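Aldehyde dehydrogenase (PDB 3I44) probably oxidises aldehydes to carboxylic acids with a nicotinamide coenzyme such as NAD(P)+, as other members of the aldehyde dehydrogenase family do. Local coordinates at residues I117-N122 / F296-Q301; Y234-P239 / S257-N262; T330-G335 / N340-V345. The protein carries 1 engineered substitution. All blocks are in the same frame, centred on the assembly; numbering follows the deposited sequence.

Contact 1 of 3, residues I117-N122 / F296-Q301; sequences IDMALN and FYNSGQ
M119 and Y297 make a small apolar contact of a methionine methyl with a tyrosine ring, where the first turns of helix 117-141 meet the loop that follows helix 287-296. The terminal methyl does the touching: M119 CE lies 3.4 Å from Y297 CZ and approaches the ring obliquely. M119 CG is tucked between its own backbone N and carbonyl carbon (chi1 78°), and further bends at chi2 and chi3 curl the chain back so that the methyl, rather than the sulfur, leads. Y297 arrives from the opposite direction. A water continues the contact at the phenol, 2.7 Å from N122 OD1, to which it donates, and 2.6 Å from Y297 OH; it lies in the plane of the ring, at its edge. The same methyl also sits 3.8 Å from N298 OD1. Two side-chain-to-backbone hydrogen bonds run in opposite directions between N298 and Q301, N298 ND2 donating to Q301 O (3.0 Å) and Q301 NE2 to N298 O (3.1 Å). N298 O also accepts from Q301 N, and its two donors come from opposite faces of the carbonyl plane. N298 ND2 additionally donates to N172 O, tying the turn to another loop. In relatives the catalytic cysteine lies just beyond this turn. Helix 102-113 packs against I117, A120 and L121, its M113 meets N298, and the loop runs on toward strand 308-312.

Contact 2 of 3, residues Y234-P239 / S257-N262; sequences YLSAHP and SKNASN
Two neighbouring helices of the alternating beta-alpha unit that forms the Rossmann-like domain, which in relatives binds the coenzyme, meet here near their C-terminal ends; helices 228-237 and 250-261 alternate along the chain with strands 221-223, 243-247 and 266-270. Small residues let the backbones come close, the CA atoms of A237 and A260 being 5.0 Å apart. S236 carries most of the contact from helix 228-237. Its carbonyl oxygen faces the second helix and receives a CA-H...O contact, A260 CA lying 3.2 Å from S236 O with an angle of 136° at the hydrogen. A260 CB stands 3.6 Å from the same oxygen, so both the alpha carbon and the methyl of A260 rest against it. The hydroxyl reaches N259 alongside: S236 OG is 3.2 Å from N259 CB, a van der Waals approach, while its hydrogen bond goes back to S233 O in its own helix. With OG lodged between the backbone N and the carbonyl carbon (chi1 58°), the hydroxyl can face the asparagine while keeping that bond. A237, the next residue, also meets N259, its CB 4.2 Å from N259 CB and its CA 3.7 Å from N259 O. On another side of helix 250-261, S257 and K258 pack against S261 of the second subunit. K265 NZ hydrogen-bonds H238 O. Across the interface, then, cohesion comes from close packing and a weak C-H...O contact, while the hydroxyl bond of S236 stays within its helix and its carbonyl has a weak bond to K265.

Contact 3 of 3, residues T330-G335 / N340-V345; sequences TQVGPG and NHIGPV
The backbones of T330-G335 and N340-V345 run in the same sense and join in a single parallel-type beta bridge at V332 and I342, although the end-to-end directions of 330-335 and 341-344 differ by 59°. Both segments lie in the irregular connection between helices 316-329 and 348-363, which the bridge folds back on itself. I342 N donates to Q331 O (2.9 Å), and G333 N donates to I342 O (2.9 Å), arriving almost in line with the carbonyl bond. H341 adds a side-chain bond, NE2 to P334 O at 3.0 Å, the donor standing well above the carbonyl plane. Its first torsion (chi1 57°) turns the ring along the other segment toward P334. CD2 of H341 lies 3.3 Å from G333 O at the ring edge; the absence of a side chain on G333 allows this approach. G333 O meets G343 CA at 3.2 Å in a nearly straight C-H...O contact. V332 CG2 touches I342 CG1 and T330 CG2 touches I342 CG2, each at 4.0 Å. The imidazole bond requires a hydrogen on NE2, consistent with the NE2-H form if the ring is neutral, and together with the backbone bonds it fastens a largely buried loop.

Contacts 1 and 3 form one neighbourhood, their centres about 8 Å apart, while contact 2 lies across the chain's centre, about 34 and 39 Å from contacts 1 and 3 between centres. Contacts 1 and 3 touch directly: I117 N lies 2.8 Å from G335 O and S299 OG 2.9 Å from G343 O, both probable hydrogen bonds. Along the chain, contact 2 falls between the two segments of contact 1, and contact 3 follows. This order is consistent with the family architecture, in which the coenzyme domain, probably holding contact 2, comes largely before the catalytic domain. Contact 1 joins helix 117-141 to the loop after helix 287-296, and the two bonds fasten contact 3 to both of its segments.

Contact 1 of 3, residues I117-N122 / F296-Q301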
ATOM      1  N   ILE A 117      35.277   9.435   8.547  1.00 23.28           N
ATOM      2  CA  ILE A 117      34.788  10.659   9.162  1.00 24.10           C
ATOM      3  C   ILE A 117      34.468  11.812   8.197  1.00 24.70           C
ATOM      4  O   ILE A 117      33.490  12.532   8.417  1.00 24.73           O
ATOM      5  CB  ILE A 117      35.754  11.120  10.304  1.00 24.85           C
ATOM      6  CG1 ILE A 117      35.157  12.257  11.133  1.00 25.10           C
ATOM      7  CG2 ILE A 117      37.116  11.489   9.746  1.00 25.06           C
ATOM      8  CD1 ILE A 117      33.982  11.850  12.021  1.00 25.96           C
ATOM      9  N   ASP A 118      35.239  11.994   7.131  1.00 24.86           N
ATOM     10  CA  ASP A 118      34.903  13.070   6.191  1.00 24.62           C
ATOM     11  C   ASP A 118      33.521  12.817   5.594  1.00 23.79           C
ATOM     12  O   ASP A 118      32.652  13.706   5.623  1.00 24.06           O
ATOM     13  CB  ASP A 118      35.917  13.183   5.053  1.00 24.31           C
ATOM     14  CG  ASP A 118      37.276  13.675   5.514  1.00 26.75           C
ATOM     15  OD1 ASP A 118      37.373  14.230   6.640  1.00 26.81           O
ATOM     16  OD2 ASP A 118      38.239  13.481   4.727  1.00 25.43           O
ATOM     17  N   MET A 119      33.313  11.606   5.074  1.00 22.58           N
ATOM     18  CA  MET A 119      32.028  11.262   4.468  1.00 22.03           C
ATOM     19  C   MET A 119      30.952  11.047   5.533  1.00 21.34           C
ATOM     20  O   MET A 119      29.782  11.228   5.240  1.00 20.10           O
ATOM     21  CB  MET A 119      32.118  10.119   3.457  1.00 22.03           C
ATOM     22  CG  MET A 119      32.210   8.666   4.030  1.00 24.00           C
ATOM     23  SD  MET A 119      30.664   7.894   4.563  1.00 24.69           S
ATOM     24  CE  MET A 119      29.880   7.648   2.951  1.00 21.03           C
ATOM     25  N   ALA A 120      31.348  10.746   6.775  1.00 20.93           N
ATOM     26  CA  ALA A 120      30.410  10.696   7.891  1.00 21.82           C
ATOM     27  C   ALA A 120      29.775  12.086   8.083  1.00 21.66           C
ATOM     28  O   ALA A 120      28.597  12.200   8.432  1.00 22.64           O
ATOM     29  CB  ALA A 120      31.125  10.230   9.220  1.00 20.58           C
ATOM     30  N   LEU A 121      30.559  13.147   7.915  1.00 22.50           N
ATOM     31  CA  LEU A 121      30.011  14.516   7.999  1.00 23.06           C
ATOM     32  C   LEU A 121      29.333  14.919   6.688  1.00 23.36           C
ATOM     33  O   LEU A 121      28.169  15.308   6.710  1.00 23.36           O
ATOM     34  CB  LEU A 121      31.084  15.546   8.367  1.00 23.32           C
ATOM     35  CG  LEU A 121      30.629  17.003   8.534  1.00 24.88           C
ATOM     36  CD1 LEU A 121      29.642  17.137   9.724  1.00 26.49           C
ATOM     37  CD2 LEU A 121      31.810  17.962   8.745  1.00 24.71           C
ATOM     38  N   ASN A 122      30.029  14.819   5.551  1.00 23.56           N
ATOM     39  CA  ASN A 122      29.531  15.434   4.314  1.00 23.89           C
ATOM     40  C   ASN A 122      28.462  14.626   3.552  1.00 23.68           C
ATOM     41  O   ASN A 122      27.879  15.132   2.608  1.00 22.77           O
ATOM     42  CB  ASN A 122      30.676  15.843   3.374  1.00 25.17           C
ATOM     43  CG  ASN A 122      31.414  14.665   2.764  1.00 29.77           C
ATOM     44  OD1 ASN A 122      30.811  13.633   2.375  1.00 34.05           O
ATOM     45  ND2 ASN A 122      32.749  14.828   2.613  1.00 34.49           N
ATOM     46  N   PHE A 296      31.784   1.129  -4.656  1.00 22.81           N
ATOM     47  CA  PHE A 296      32.539   0.961  -3.421  1.00 22.81           C
ATOM     48  C   PHE A 296      32.194   1.977  -2.338  1.00 22.74           C
ATOM     49  O   PHE A 296      32.586   1.805  -1.173  1.00 22.76           O
ATOM     50  CB  PHE A 296      34.048   1.015  -3.690  1.00 22.95           C
ATOM     51  CG  PHE A 296      34.548  -0.042  -4.694  1.00 23.02           C
ATOM     52  CD1 PHE A 296      33.942  -1.300  -4.788  1.00 23.77           C
ATOM     53  CD2 PHE A 296      35.622   0.245  -5.530  1.00 22.38           C
ATOM     54  CE1 PHE A 296      34.404  -2.259  -5.725  1.00 24.39           C
ATOM     55  CE2 PHE A 296      36.120  -0.721  -6.445  1.00 23.65           C
ATOM     56  CZ  PHE A 296      35.486  -1.954  -6.559  1.00 23.25           C
ATOM     57  N   TYR A 297      31.485   3.035  -2.710  1.00 21.64           N
ATOM     58  CA  TYR A 297      31.133   4.088  -1.768  1.00 21.77           C
ATOM     59  C   TYR A 297      30.354   3.498  -0.599  1.00 21.00           C
ATOM     60  O   TYR A 297      29.494   2.605  -0.774  1.00 22.06           O
ATOM     61  CB  TYR A 297      30.308   5.171  -2.483  1.00 21.61           C
ATOM     62  CG  TYR A 297      30.110   6.443  -1.701  1.00 22.21           C
ATOM     63  CD1 TYR A 297      31.174   7.248  -1.363  1.00 25.85           C
ATOM     64  CD2 TYR A 297      28.846   6.844  -1.323  1.00 24.25           C
ATOM     65  CE1 TYR A 297      30.980   8.444  -0.631  1.00 28.01           C
ATOM     66  CE2 TYR A 297      28.632   8.000  -0.615  1.00 26.90           C
ATOM     67  CZ  TYR A 297      29.691   8.818  -0.288  1.00 28.21           C
ATOM     68  OH  TYR A 297      29.431   9.987   0.416  1.00 31.83           O
ATOM     69  N   ASN A 298      30.631   4.002   0.589  1.00 21.20           N
ATOM     70  CA  ASN A 298      30.068   3.433   1.836  1.00 20.91           C
ATOM     71  C   ASN A 298      30.346   1.920   1.933  1.00 21.17           C
ATOM     72  O   ASN A 298      29.560   1.162   2.522  1.00 22.21           O
ATOM     73  CB  ASN A 298      28.563   3.698   1.911  1.00 20.77           C
ATOM     74  CG  ASN A 298      28.034   3.740   3.337  1.00 20.24           C
ATOM     75  OD1 ASN A 298      28.706   4.234   4.264  1.00 19.87           O
ATOM     76  ND2 ASN A 298      26.810   3.257   3.518  1.00 18.21           N
ATOM     77  N   SER A 299      31.471   1.509   1.354  1.00 21.15           N
ATOM     78  CA  SER A 299      31.909   0.114   1.296  1.00 20.71           C
ATOM     79  C   SER A 299      30.837  -0.795   0.703  1.00 21.52           C
ATOM     80  O   SER A 299      30.735  -1.975   1.058  1.00 21.92           O
ATOM     81  CB  SER A 299      32.353  -0.363   2.673  1.00 20.78           C
ATOM     82  OG  SER A 299      33.281   0.568   3.245  1.00 15.98           O
ATOM     83  N   GLY A 300      30.060  -0.239  -0.235  1.00 20.80           N
ATOM     84  CA  GLY A 300      29.040  -0.985  -0.934  1.00 20.38           C
ATOM     85  C   GLY A 300      27.749  -1.160  -0.168  1.00 20.66           C
ATOM     86  O   GLY A 300      26.846  -1.910  -0.618  1.00 21.80           O
ATOM     87  N   GLN A 301      27.624  -0.479   0.966  1.00 19.59           N
ATOM     88  CA  GLN A 301      26.494  -0.728   1.894  1.00 19.71           C
ATOM     89  C   GLN A 301      25.390   0.279   1.618  1.00 19.76           C
ATOM     90  O   GLN A 301      25.070   1.113   2.464  1.00 19.66           O
ATOM     91  CB  GLN A 301      26.967  -0.620   3.356  1.00 19.69           C
ATOM     92  CG  GLN A 301      28.122  -1.595   3.640  1.00 21.14           C
ATOM     93  CD  GLN A 301      28.751  -1.446   4.990  1.00 21.39           C
ATOM     94  OE1 GLN A 301      28.767  -2.407   5.758  1.00 20.44           O
ATOM     95  NE2 GLN A 301      29.318  -0.251   5.282  1.00 18.75           N
TER
HETATM   96  O   HOH W   1      31.324  11.749   0.501  1.00 29.97           O

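Contact 2 of 3, residues Y234-P239 / S257-N262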
ATOM      1  N   TYR A 234       6.975  -7.205  17.113  1.00 26.63           N
ATOM      2  CA  TYR A 234       5.922  -6.813  18.038  1.00 26.33           C
ATOM      3  C   TYR A 234       5.254  -5.456  17.648  1.00 26.79           C
ATOM      4  O   TYR A 234       4.024  -5.308  17.689  1.00 26.25           O
ATOM      5  CB  TYR A 234       6.497  -6.744  19.462  1.00 26.51           C
ATOM      6  CG  TYR A 234       5.447  -6.467  20.508  1.00 25.98           C
ATOM      7  CD1 TYR A 234       4.474  -7.430  20.825  1.00 28.27           C
ATOM      8  CD2 TYR A 234       5.395  -5.238  21.153  1.00 24.55           C
ATOM      9  CE1 TYR A 234       3.490  -7.166  21.805  1.00 27.34           C
ATOM     10  CE2 TYR A 234       4.426  -4.953  22.123  1.00 23.80           C
ATOM     11  CZ  TYR A 234       3.475  -5.918  22.443  1.00 26.98           C
ATOM     12  OH  TYR A 234       2.521  -5.638  23.410  1.00 25.19           O
ATOM     13  N   LEU A 235       6.061  -4.467  17.278  1.00 26.53           N
ATOM     14  CA  LEU A 235       5.513  -3.222  16.701  1.00 26.88           C
ATOM     15  C   LEU A 235       4.664  -3.491  15.438  1.00 26.31           C
ATOM     16  O   LEU A 235       3.550  -2.982  15.295  1.00 25.57           O
ATOM     17  CB  LEU A 235       6.656  -2.234  16.360  1.00 26.55           C
ATOM     18  CG  LEU A 235       7.483  -1.668  17.518  1.00 27.17           C
ATOM     19  CD1 LEU A 235       8.573  -0.708  17.003  1.00 26.14           C
ATOM     20  CD2 LEU A 235       6.625  -0.950  18.561  1.00 26.13           C
ATOM     21  N   SER A 236       5.171  -4.306  14.523  1.00 27.49           N
ATOM     22  CA  SER A 236       4.452  -4.536  13.275  1.00 28.38           C
ATOM     23  C   SER A 236       3.115  -5.238  13.484  1.00 27.74           C
ATOM     24  O   SER A 236       2.218  -5.123  12.659  1.00 27.76           O
ATOM     25  CB  SER A 236       5.316  -5.309  12.293  1.00 28.98           C
ATOM     26  OG  SER A 236       5.687  -6.525  12.882  1.00 32.54           O
ATOM     27  N   ALA A 237       2.955  -5.935  14.603  1.00 27.40           N
ATOM     28  CA  ALA A 237       1.702  -6.618  14.911  1.00 27.67           C
ATOM     29  C   ALA A 237       0.833  -5.885  15.939  1.00 27.84           C
ATOM     30  O   ALA A 237      -0.264  -6.326  16.231  1.00 27.64           O
ATOM     31  CB  ALA A 237       1.982  -8.102  15.360  1.00 27.90           C
ATOM     32  N   HIS A 238       1.295  -4.752  16.467  1.00 28.25           N
ATOM     33  CA  HIS A 238       0.603  -4.126  17.584  1.00 28.25           C
ATOM     34  C   HIS A 238      -0.713  -3.456  17.123  1.00 28.67           C
ATOM     35  O   HIS A 238      -0.743  -2.739  16.126  1.00 28.88           O
ATOM     36  CB  HIS A 238       1.507  -3.115  18.282  1.00 28.16           C
ATOM     37  CG  HIS A 238       1.076  -2.785  19.669  1.00 27.19           C
ATOM     38  ND1 HIS A 238       0.010  -1.957  19.938  1.00 27.56           N
ATOM     39  CD2 HIS A 238       1.556  -3.185  20.869  1.00 28.52           C
ATOM     40  CE1 HIS A 238      -0.146  -1.856  21.245  1.00 28.55           C
ATOM     41  NE2 HIS A 238       0.783  -2.587  21.834  1.00 28.11           N
ATOM     42  N   PRO A 239      -1.802  -3.691  17.856  1.00 28.96           N
ATOM     43  CA  PRO A 239      -3.095  -3.171  17.394  1.00 28.83           C
ATOM     44  C   PRO A 239      -3.255  -1.638  17.492  1.00 27.99           C
ATOM     45  O   PRO A 239      -4.100  -1.091  16.798  1.00 27.92           O
ATOM     46  CB  PRO A 239      -4.118  -3.908  18.285  1.00 29.87           C
ATOM     47  CG  PRO A 239      -3.363  -4.263  19.544  1.00 29.69           C
ATOM     48  CD  PRO A 239      -1.919  -4.505  19.091  1.00 29.79           C
ATOM     49  N   SER A 257       5.486  -7.307   6.745  1.00 23.01           N
ATOM     50  CA  SER A 257       4.220  -7.316   6.030  1.00 23.46           C
ATOM     51  C   SER A 257       3.291  -8.397   6.547  1.00 22.81           C
ATOM     52  O   SER A 257       2.103  -8.143   6.697  1.00 21.37           O
ATOM     53  CB  SER A 257       4.398  -7.517   4.509  1.00 23.42           C
ATOM     54  OG  SER A 257       4.982  -6.380   3.916  1.00 28.86           O
ATOM     55  N   LYS A 258       3.841  -9.588   6.808  1.00 23.21           N
ATOM     56  CA  LYS A 258       3.037 -10.714   7.333  1.00 23.96           C
ATOM     57  C   LYS A 258       2.457 -10.359   8.705  1.00 24.11           C
ATOM     58  O   LYS A 258       1.252 -10.519   8.932  1.00 24.10           O
ATOM     59  CB  LYS A 258       3.870 -12.017   7.401  1.00 24.81           C
ATOM     60  N   ASN A 259       3.281  -9.796   9.587  1.00 24.63           N
ATOM     61  CA  ASN A 259       2.834  -9.469  10.948  1.00 25.64           C
ATOM     62  C   ASN A 259       1.794  -8.355  10.961  1.00 25.57           C
ATOM     63  O   ASN A 259       0.878  -8.369  11.796  1.00 25.62           O
ATOM     64  CB  ASN A 259       4.028  -9.084  11.837  1.00 26.76           C
ATOM     65  CG  ASN A 259       4.955 -10.283  12.123  1.00 29.65           C
ATOM     66  OD1 ASN A 259       4.493 -11.406  12.192  1.00 33.17           O
ATOM     67  ND2 ASN A 259       6.248 -10.036  12.260  1.00 32.98           N
ATOM     68  N   ALA A 260       1.915  -7.412  10.016  1.00 24.73           N
ATOM     69  CA  ALA A 260       1.032  -6.241   9.962  1.00 24.32           C
ATOM     70  C   ALA A 260      -0.359  -6.552   9.394  1.00 24.24           C
ATOM     71  O   ALA A 260      -1.310  -5.802   9.614  1.00 23.42           O
ATOM     72  CB  ALA A 260       1.706  -5.123   9.134  1.00 23.96           C
ATOM     73  N   SER A 261      -0.470  -7.640   8.636  1.00 24.69           N
ATOM     74  CA  SER A 261      -1.676  -7.924   7.874  1.00 25.52           C
ATOM     75  C   SER A 261      -2.888  -8.195   8.768  1.00 25.65           C
ATOM     76  O   SER A 261      -4.014  -7.833   8.423  1.00 25.81           O
ATOM     77  CB  SER A 261      -1.422  -9.097   6.933  1.00 25.63           C
ATOM     78  OG  SER A 261      -1.174 -10.245   7.727  1.00 30.56           O
ATOM     79  N   ASN A 262      -2.679  -8.785   9.939  1.00 26.06           N
ATOM     80  CA  ASN A 262      -3.816  -9.027  10.830  1.00 27.32           C
ATOM     81  C   ASN A 262      -4.483  -7.746  11.404  1.00 26.69           C
ATOM     82  O   ASN A 262      -5.607  -7.805  11.878  1.00 27.71           O
ATOM     83  CB  ASN A 262      -3.423  -9.950  11.976  1.00 28.03           C
ATOM     84  CG  ASN A 262      -4.589 -10.771  12.465  1.00 33.82           C
ATOM     85  OD1 ASN A 262      -5.215 -10.451  13.493  1.00 37.83           O
ATOM     86  ND2 ASN A 262      -4.922 -11.828  11.706  1.00 40.06           N
TER

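Contact 3 of 3, residues T330-G335 / N340-V345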
ATOM      1  N   THR A 330      41.724   2.146  -4.588  1.00 31.51           N
ATOM      2  CA  THR A 330      40.743   2.438  -3.548  1.00 30.71           C
ATOM      3  C   THR A 330      41.364   1.980  -2.238  1.00 30.75           C
ATOM      4  O   THR A 330      41.593   0.768  -2.050  1.00 30.85           O
ATOM      5  CB  THR A 330      39.409   1.694  -3.808  1.00 30.93           C
ATOM      6  OG1 THR A 330      38.806   2.221  -4.994  1.00 29.64           O
ATOM      7  CG2 THR A 330      38.439   1.813  -2.620  1.00 29.22           C
ATOM      8  N   GLN A 331      41.662   2.932  -1.361  1.00 30.06           N
ATOM      9  CA  GLN A 331      42.263   2.624  -0.055  1.00 30.69           C
ATOM     10  C   GLN A 331      41.191   2.161   0.939  1.00 30.30           C
ATOM     11  O   GLN A 331      40.007   2.509   0.787  1.00 28.94           O
ATOM     12  CB  GLN A 331      43.006   3.850   0.501  1.00 31.38           C
ATOM     13  CG  GLN A 331      44.196   4.345  -0.384  1.00 35.46           C
ATOM     14  CD  GLN A 331      45.172   3.220  -0.725  1.00 40.59           C
ATOM     15  OE1 GLN A 331      45.609   2.476   0.166  1.00 43.60           O
ATOM     16  NE2 GLN A 331      45.503   3.071  -2.024  1.00 42.61           N
ATOM     17  N   VAL A 332      41.616   1.355   1.929  1.00 29.87           N
ATOM     18  CA  VAL A 332      40.772   0.967   3.034  1.00 29.45           C
ATOM     19  C   VAL A 332      41.377   1.474   4.321  1.00 29.62           C
ATOM     20  O   VAL A 332      42.583   1.414   4.490  1.00 30.66           O
ATOM     21  CB  VAL A 332      40.632  -0.546   3.087  1.00 30.18           C
ATOM     22  CG1 VAL A 332      39.704  -0.941   4.179  1.00 29.59           C
ATOM     23  CG2 VAL A 332      40.134  -1.055   1.736  1.00 28.62           C
ATOM     24  N   GLY A 333      40.557   1.977   5.233  1.00 28.20           N
ATOM     25  CA  GLY A 333      41.072   2.496   6.487  1.00 27.50           C
ATOM     26  C   GLY A 333      40.005   2.722   7.525  1.00 27.17           C
ATOM     27  O   GLY A 333      38.812   2.613   7.236  1.00 25.65           O
ATOM     28  N   PRO A 334      40.421   3.028   8.752  1.00 27.78           N
ATOM     29  CA  PRO A 334      39.466   3.178   9.835  1.00 28.07           C
ATOM     30  C   PRO A 334      38.559   4.376   9.692  1.00 27.81           C
ATOM     31  O   PRO A 334      38.928   5.379   9.069  1.00 26.77           O
ATOM     32  CB  PRO A 334      40.356   3.365  11.086  1.00 28.78           C
ATOM     33  CG  PRO A 334      41.684   3.755  10.577  1.00 28.45           C
ATOM     34  CD  PRO A 334      41.815   3.146   9.218  1.00 28.56           C
ATOM     35  N   GLY A 335      37.407   4.279  10.338  1.00 28.06           N
ATOM     36  CA  GLY A 335      36.411   5.343  10.324  1.00 28.80           C
ATOM     37  C   GLY A 335      36.962   6.651  10.856  1.00 29.32           C
ATOM     38  O   GLY A 335      36.607   7.715  10.372  1.00 28.45           O
ATOM     39  N   ASN A 340      39.591   9.934   1.813  1.00 29.61           N
ATOM     40  CA  ASN A 340      38.569   9.294   1.000  1.00 30.05           C
ATOM     41  C   ASN A 340      38.766   7.790   0.777  1.00 29.43           C
ATOM     42  O   ASN A 340      38.329   7.236  -0.221  1.00 29.10           O
ATOM     43  CB  ASN A 340      38.507  10.009  -0.349  1.00 31.64           C
ATOM     44  CG  ASN A 340      39.751   9.771  -1.173  1.00 33.90           C
ATOM     45  OD1 ASN A 340      40.772   9.344  -0.639  1.00 37.91           O
ATOM     46  ND2 ASN A 340      39.675  10.036  -2.479  1.00 39.45           N
ATOM     47  N   HIS A 341      39.438   7.121   1.697  1.00 28.43           N
ATOM     48  CA  HIS A 341      39.427   5.662   1.724  1.00 26.87           C
ATOM     49  C   HIS A 341      37.976   5.198   2.045  1.00 26.14           C
ATOM     50  O   HIS A 341      37.147   6.013   2.481  1.00 25.40           O
ATOM     51  CB  HIS A 341      40.388   5.192   2.826  1.00 26.81           C
ATOM     52  CG  HIS A 341      40.071   5.748   4.191  1.00 25.16           C
ATOM     53  ND1 HIS A 341      40.429   7.019   4.585  1.00 25.83           N
ATOM     54  CD2 HIS A 341      39.432   5.201   5.250  1.00 23.45           C
ATOM     55  CE1 HIS A 341      40.027   7.225   5.826  1.00 24.84           C
ATOM     56  NE2 HIS A 341      39.425   6.134   6.255  1.00 23.15           N
ATOM     57  N   ILE A 342      37.665   3.920   1.798  1.00 25.06           N
ATOM     58  CA  ILE A 342      36.459   3.293   2.353  1.00 24.39           C
ATOM     59  C   ILE A 342      36.781   2.709   3.750  1.00 24.85           C
ATOM     60  O   ILE A 342      37.960   2.454   4.092  1.00 24.26           O
ATOM     61  CB  ILE A 342      35.808   2.242   1.400  1.00 24.12           C
ATOM     62  CG1 ILE A 342      36.653   0.960   1.275  1.00 24.00           C
ATOM     63  CG2 ILE A 342      35.548   2.871  -0.029  1.00 22.43           C
ATOM     64  CD1 ILE A 342      36.041  -0.057   0.340  1.00 21.41           C
ATOM     65  N   GLY A 343      35.751   2.589   4.578  1.00 24.69           N
ATOM     66  CA  GLY A 343      35.885   2.089   5.948  1.00 23.77           C
ATOM     67  C   GLY A 343      35.651   0.589   5.978  1.00 23.92           C
ATOM     68  O   GLY A 343      35.536  -0.062   4.915  1.00 21.83           O
ATOM     69  N   PRO A 344      35.574   0.018   7.200  1.00 23.85           N
ATOM     70  CA  PRO A 344      35.169  -1.375   7.285  1.00 23.46           C
ATOM     71  C   PRO A 344      33.686  -1.537   6.940  1.00 23.98           C
ATOM     72  O   PRO A 344      32.931  -0.534   6.881  1.00 24.37           O
ATOM     73  CB  PRO A 344      35.399  -1.700   8.752  1.00 23.22           C
ATOM     74  CG  PRO A 344      35.198  -0.456   9.438  1.00 22.94           C
ATOM     75  CD  PRO A 344      35.738   0.610   8.539  1.00 23.20           C
ATOM     76  N   VAL A 345      33.268  -2.774   6.687  1.00 23.20           N
ATOM     77  CA  VAL A 345      31.841  -3.080   6.742  1.00 23.51           C
ATOM     78  C   VAL A 345      31.415  -3.152   8.222  1.00 23.73           C
ATOM     79  O   VAL A 345      32.250  -3.167   9.141  1.00 23.88           O
ATOM     80  CB  VAL A 345      31.449  -4.333   5.937  1.00 23.58           C
ATOM     81  CG1 VAL A 345      31.864  -4.163   4.468  1.00 21.19           C
ATOM     82  CG2 VAL A 345      32.027  -5.614   6.576  1.00 22.94           C
TER
HETATM   83  O   HOH W   2      40.970   5.592  -1.726  1.00 40.82           O